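Local coordinates for teichoic acid biosynthesis protein F (PDB 3L7I) that is a GT-B-type transferase-family protein that probably takes part in teichoic acid biosynthesis, at residues Met656-Pro665 with Tyr687-Phe698. Residues are numbered along the deposited sequence; the frame is centred on the assembly and turned at random.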
loop_
_atom_site.group_PDB
_atom_site.type_symbol
_atom_site.label_atom_id
_atom_site.label_comp_id
_atom_site.label_asym_id
_atom_site.label_seq_id
_atom_site.Cartn_x
_atom_site.Cartn_y
_atom_site.Cartn_z
ATOM N N MET A 656 -43.171 5.679 35.508
ATOM C CA MET A 656 -44.341 6.074 36.261
ATOM C C MET A 656 -44.985 4.908 36.996
ATOM O O MET A 656 -44.682 3.735 36.745
ATOM C CB MET A 656 -45.350 6.749 35.357
ATOM C CG MET A 656 -45.790 5.892 34.215
ATOM S SD MET A 656 -47.544 6.174 33.923
ATOM C CE MET A 656 -47.614 7.956 34.051
ATOM N N ASN A 657 -45.866 5.240 37.931
ATOM C CA ASN A 657 -46.566 4.207 38.659
ATOM C C ASN A 657 -47.834 3.785 37.925
ATOM O O ASN A 657 -48.923 4.300 38.174
ATOM C CB ASN A 657 -46.848 4.630 40.092
ATOM C CG ASN A 657 -47.171 3.450 40.970
ATOM O OD1 ASN A 657 -47.704 2.443 40.492
ATOM N ND2 ASN A 657 -46.842 3.551 42.256
ATOM N N TYR A 658 -47.651 2.840 37.007
ATOM C CA TYR A 658 -48.694 2.342 36.110
ATOM C C TYR A 658 -49.968 1.877 36.810
ATOM O O TYR A 658 -51.083 2.119 36.329
ATOM C CB TYR A 658 -48.138 1.164 35.328
ATOM C CG TYR A 658 -48.980 0.691 34.168
ATOM C CD1 TYR A 658 -48.757 1.175 32.892
ATOM C CD2 TYR A 658 -49.961 -0.268 34.344
ATOM C CE1 TYR A 658 -49.497 0.737 31.821
ATOM C CE2 TYR A 658 -50.722 -0.717 33.278
ATOM C CZ TYR A 658 -50.481 -0.211 32.008
ATOM O OH TYR A 658 -51.223 -0.649 30.926
ATOM N N MET A 659 -49.794 1.181 37.931
ATOM C CA MET A 659 -50.916 0.626 38.645
ATOM C C MET A 659 -51.868 1.710 39.104
ATOM O O MET A 659 -53.052 1.456 39.315
ATOM C CB MET A 659 -50.426 -0.189 39.831
ATOM C CG MET A 659 -50.830 -1.639 39.751
ATOM S SD MET A 659 -50.714 -2.246 38.069
ATOM C CE MET A 659 -49.446 -3.504 38.253
ATOM N N GLU A 660 -51.366 2.926 39.242
ATOM C CA GLU A 660 -52.173 3.976 39.835
ATOM C C GLU A 660 -52.539 5.072 38.848
ATOM O O GLU A 660 -53.546 4.992 38.140
ATOM C CB GLU A 660 -51.434 4.569 41.031
ATOM C CG GLU A 660 -52.307 4.766 42.250
ATOM C CD GLU A 660 -51.633 4.290 43.518
ATOM O OE1 GLU A 660 -50.382 4.230 43.538
ATOM O OE2 GLU A 660 -52.354 3.967 44.487
ATOM N N ASP A 661 -51.685 6.084 38.800
ATOM C CA ASP A 661 -51.983 7.340 38.131
ATOM C C ASP A 661 -51.929 7.336 36.599
ATOM O O ASP A 661 -51.104 8.023 36.004
ATOM C CB ASP A 661 -51.068 8.441 38.686
ATOM C CG ASP A 661 -49.597 8.077 38.601
ATOM O OD1 ASP A 661 -49.189 7.533 37.553
ATOM O OD2 ASP A 661 -48.854 8.332 39.574
ATOM N N LEU A 662 -52.818 6.579 35.961
ATOM C CA LEU A 662 -53.077 6.780 34.531
ATOM C C LEU A 662 -54.554 7.139 34.290
ATOM O O LEU A 662 -55.400 6.928 35.170
ATOM C CB LEU A 662 -52.555 5.627 33.649
ATOM C CG LEU A 662 -53.006 4.199 33.868
ATOM C CD1 LEU A 662 -52.119 3.229 33.103
ATOM C CD2 LEU A 662 -53.004 3.901 35.384
ATOM N N PRO A 663 -54.854 7.698 33.105
ATOM C CA PRO A 663 -56.086 8.455 32.855
ATOM C C PRO A 663 -57.325 7.587 32.745
ATOM O O PRO A 663 -58.418 8.133 32.656
ATOM C CB PRO A 663 -55.843 9.089 31.481
ATOM C CG PRO A 663 -54.638 8.436 30.917
ATOM C CD PRO A 663 -54.169 7.365 31.849
ATOM N N GLY A 664 -57.153 6.270 32.715
ATOM C CA GLY A 664 -58.266 5.355 32.562
ATOM C C GLY A 664 -58.055 4.052 33.300
ATOM O O GLY A 664 -56.998 3.801 33.862
ATOM N N PRO A 665 -59.064 3.191 33.273
ATOM C CA PRO A 665 -59.045 1.919 34.007
ATOM C C PRO A 665 -58.119 0.873 33.359
ATOM O O PRO A 665 -57.894 0.947 32.156
ATOM C CB PRO A 665 -60.498 1.438 33.897
ATOM C CG PRO A 665 -61.209 2.446 32.967
ATOM C CD PRO A 665 -60.183 3.274 32.327
ATOM N N TYR A 687 -63.928 9.244 35.204
ATOM C CA TYR A 687 -62.486 9.467 35.172
ATOM C C TYR A 687 -62.086 10.895 34.870
ATOM O O TYR A 687 -60.928 11.165 34.559
ATOM C CB TYR A 687 -61.835 8.533 34.158
ATOM C CG TYR A 687 -62.022 7.101 34.535
ATOM C CD1 TYR A 687 -63.020 6.340 33.949
ATOM C CD2 TYR A 687 -61.226 6.517 35.513
ATOM C CE1 TYR A 687 -63.211 5.024 34.306
ATOM C CE2 TYR A 687 -61.405 5.198 35.886
ATOM C CZ TYR A 687 -62.403 4.452 35.279
ATOM O OH TYR A 687 -62.602 3.128 35.642
ATOM N N GLN A 688 -63.038 11.813 34.954
ATOM C CA GLN A 688 -62.721 13.205 34.695
ATOM C C GLN A 688 -61.593 13.651 35.635
ATOM O O GLN A 688 -60.619 14.256 35.192
ATOM C CB GLN A 688 -63.972 14.068 34.796
ATOM C CG GLN A 688 -63.846 15.478 34.246
ATOM C CD GLN A 688 -63.409 15.542 32.800
ATOM O OE1 GLN A 688 -63.755 14.692 31.982
ATOM N NE2 GLN A 688 -62.648 16.573 32.472
ATOM N N GLU A 689 -61.702 13.307 36.917
ATOM C CA GLU A 689 -60.646 13.579 37.893
ATOM C C GLU A 689 -59.269 13.096 37.437
ATOM O O GLU A 689 -58.298 13.846 37.471
ATOM C CB GLU A 689 -60.991 12.916 39.220
ATOM C CG GLU A 689 -62.074 13.630 40.005
ATOM C CD GLU A 689 -61.511 14.695 40.935
ATOM O OE1 GLU A 689 -60.266 14.747 41.076
ATOM O OE2 GLU A 689 -62.304 15.470 41.530
ATOM N N LYS A 690 -59.199 11.832 37.023
ATOM C CA LYS A 690 -57.940 11.207 36.596
ATOM C C LYS A 690 -57.387 11.718 35.249
ATOM O O LYS A 690 -56.176 11.869 35.076
ATOM C CB LYS A 690 -58.076 9.673 36.576
ATOM C CG LYS A 690 -58.067 9.045 37.964
ATOM C CD LYS A 690 -57.749 7.557 37.918
ATOM C CE LYS A 690 -57.271 7.058 39.288
ATOM N NZ LYS A 690 -58.303 7.192 40.383
ATOM N N ILE A 691 -58.275 11.979 34.299
ATOM C CA ILE A 691 -57.887 12.570 33.027
ATOM C C ILE A 691 -57.269 13.948 33.229
ATOM O O ILE A 691 -56.292 14.309 32.573
ATOM C CB ILE A 691 -59.097 12.684 32.093
ATOM C CG1 ILE A 691 -59.492 11.294 31.608
ATOM C CG2 ILE A 691 -58.799 13.593 30.906
ATOM C CD1 ILE A 691 -60.592 11.302 30.587
ATOM N N ASP A 692 -57.847 14.720 34.138
ATOM C CA ASP A 692 -57.334 16.043 34.450
ATOM C C ASP A 692 -55.957 15.957 35.115
ATOM O O ASP A 692 -55.058 16.702 34.764
ATOM C CB ASP A 692 -58.337 16.830 35.309
ATOM C CG ASP A 692 -59.603 17.241 34.535
ATOM O OD1 ASP A 692 -59.556 17.263 33.286
ATOM O OD2 ASP A 692 -60.643 17.550 35.182
ATOM N N ALA A 693 -55.785 15.036 36.056
ATOM C CA ALA A 693 -54.492 14.880 36.718
ATOM C C ALA A 693 -53.413 14.543 35.690
ATOM O O ALA A 693 -52.306 15.088 35.726
ATOM C CB ALA A 693 -54.561 13.802 37.774
ATOM N N PHE A 694 -53.750 13.635 34.779
ATOM C CA PHE A 694 -52.841 13.175 33.740
ATOM C C PHE A 694 -52.532 14.316 32.777
ATOM O O PHE A 694 -51.394 14.478 32.348
ATOM C CB PHE A 694 -53.481 11.997 32.994
ATOM C CG PHE A 694 -52.576 11.313 32.040
ATOM C CD1 PHE A 694 -51.791 10.261 32.454
ATOM C CD2 PHE A 694 -52.522 11.704 30.718
ATOM C CE1 PHE A 694 -50.948 9.613 31.563
ATOM C CE2 PHE A 694 -51.687 11.060 29.821
ATOM C CZ PHE A 694 -50.897 10.010 30.249
ATOM N N TYR A 695 -53.543 15.108 32.431
ATOM C CA TYR A 695 -53.341 16.240 31.528
ATOM C C TYR A 695 -52.490 17.307 32.189
ATOM O O TYR A 695 -51.761 18.029 31.526
ATOM C CB TYR A 695 -54.673 16.851 31.101
ATOM C CG TYR A 695 -54.521 18.143 30.328
ATOM C CD1 TYR A 695 -54.457 18.142 28.946
ATOM C CD2 TYR A 695 -54.436 19.358 30.982
ATOM C CE1 TYR A 695 -54.321 19.320 28.238
ATOM C CE2 TYR A 695 -54.301 20.536 30.283
ATOM C CZ TYR A 695 -54.246 20.514 28.916
ATOM O OH TYR A 695 -54.114 21.691 28.219
ATOM N N ASP A 696 -52.596 17.420 33.503
ATOM C CA ASP A 696 -51.822 18.418 34.216
ATOM C C ASP A 696 -50.376 18.009 34.157
ATOM O O ASP A 696 -49.506 18.830 33.902
ATOM C CB ASP A 696 -52.259 18.514 35.685
ATOM C CG ASP A 696 -53.524 19.332 35.870
ATOM O OD1 ASP A 696 -53.980 19.968 34.889
ATOM O OD2 ASP A 696 -54.059 19.342 37.009
ATOM N N ARG A 697 -50.131 16.723 34.380
ATOM C CA ARG A 697 -48.782 16.225 34.608
ATOM C C ARG A 697 -47.951 16.079 33.327
ATOM O O ARG A 697 -46.756 16.345 33.335
ATOM C CB ARG A 697 -48.823 14.897 35.369
ATOM C CG ARG A 697 -47.471 14.463 35.872
ATOM C CD ARG A 697 -47.498 13.162 36.652
ATOM N NE ARG A 697 -46.130 12.756 36.987
ATOM C CZ ARG A 697 -45.774 11.583 37.510
ATOM N NH1 ARG A 697 -46.682 10.651 37.775
ATOM N NH2 ARG A 697 -44.493 11.340 37.763
ATOM N N PHE A 698 -48.578 15.671 32.228
ATOM C CA PHE A 698 -47.825 15.322 31.041
ATOM C C PHE A 698 -48.146 16.152 29.808
ATOM O O PHE A 698 -47.357 16.171 28.865
ATOM C CB PHE A 698 -48.021 13.847 30.724
ATOM C CG PHE A 698 -47.759 12.951 31.879
ATOM C CD1 PHE A 698 -46.469 12.639 32.247
ATOM C CD2 PHE A 698 -48.810 12.406 32.605
ATOM C CE1 PHE A 698 -46.225 11.804 33.335
ATOM C CE2 PHE A 698 -48.574 11.571 33.679
ATOM C CZ PHE A 698 -47.280 11.270 34.047
#
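Two proline-aromatic CH-pi contacts fix the loop before strand 666-667 against helix 688-698, in the second sheet domain of this GT-B-type fold. Pro663 is the centre. Its CG sits over the face of the Phe694 ring, 3.7 Å from the ring centroid and 10° off the normal. With chi1 at -172°, the Phe694 ring points away from its own backbone N and reaches the loop. The opposite face of this ring meets Phe698 CD2, so the ring is sandwiched. The second contact lies at the start of the helix. Pro665 CD lies over one face of the Tyr687 ring, 4.1 Å from its centroid and offset toward the rim. Beyond Phe694, the methyl CE of Met656 reaches Phe698 CZ. Asp661 and Arg697 add a long salt bridge, OD2 to NH1 at 3.7 Å, with the carboxylate and guanidinium planes nearly perpendicular. No hydrogen bond joins the two segments; apart from the long salt bridge, the named side-chain contacts are apolar. Pro663 also touches Gln637 and Phe639 of strand 637-640, and thus lies between the helix and the sheet. Met656 packs on helix 626-630, while Phe698 meets the rings of Phe628 and, edge-to-face, Tyr488 of helix 487-496.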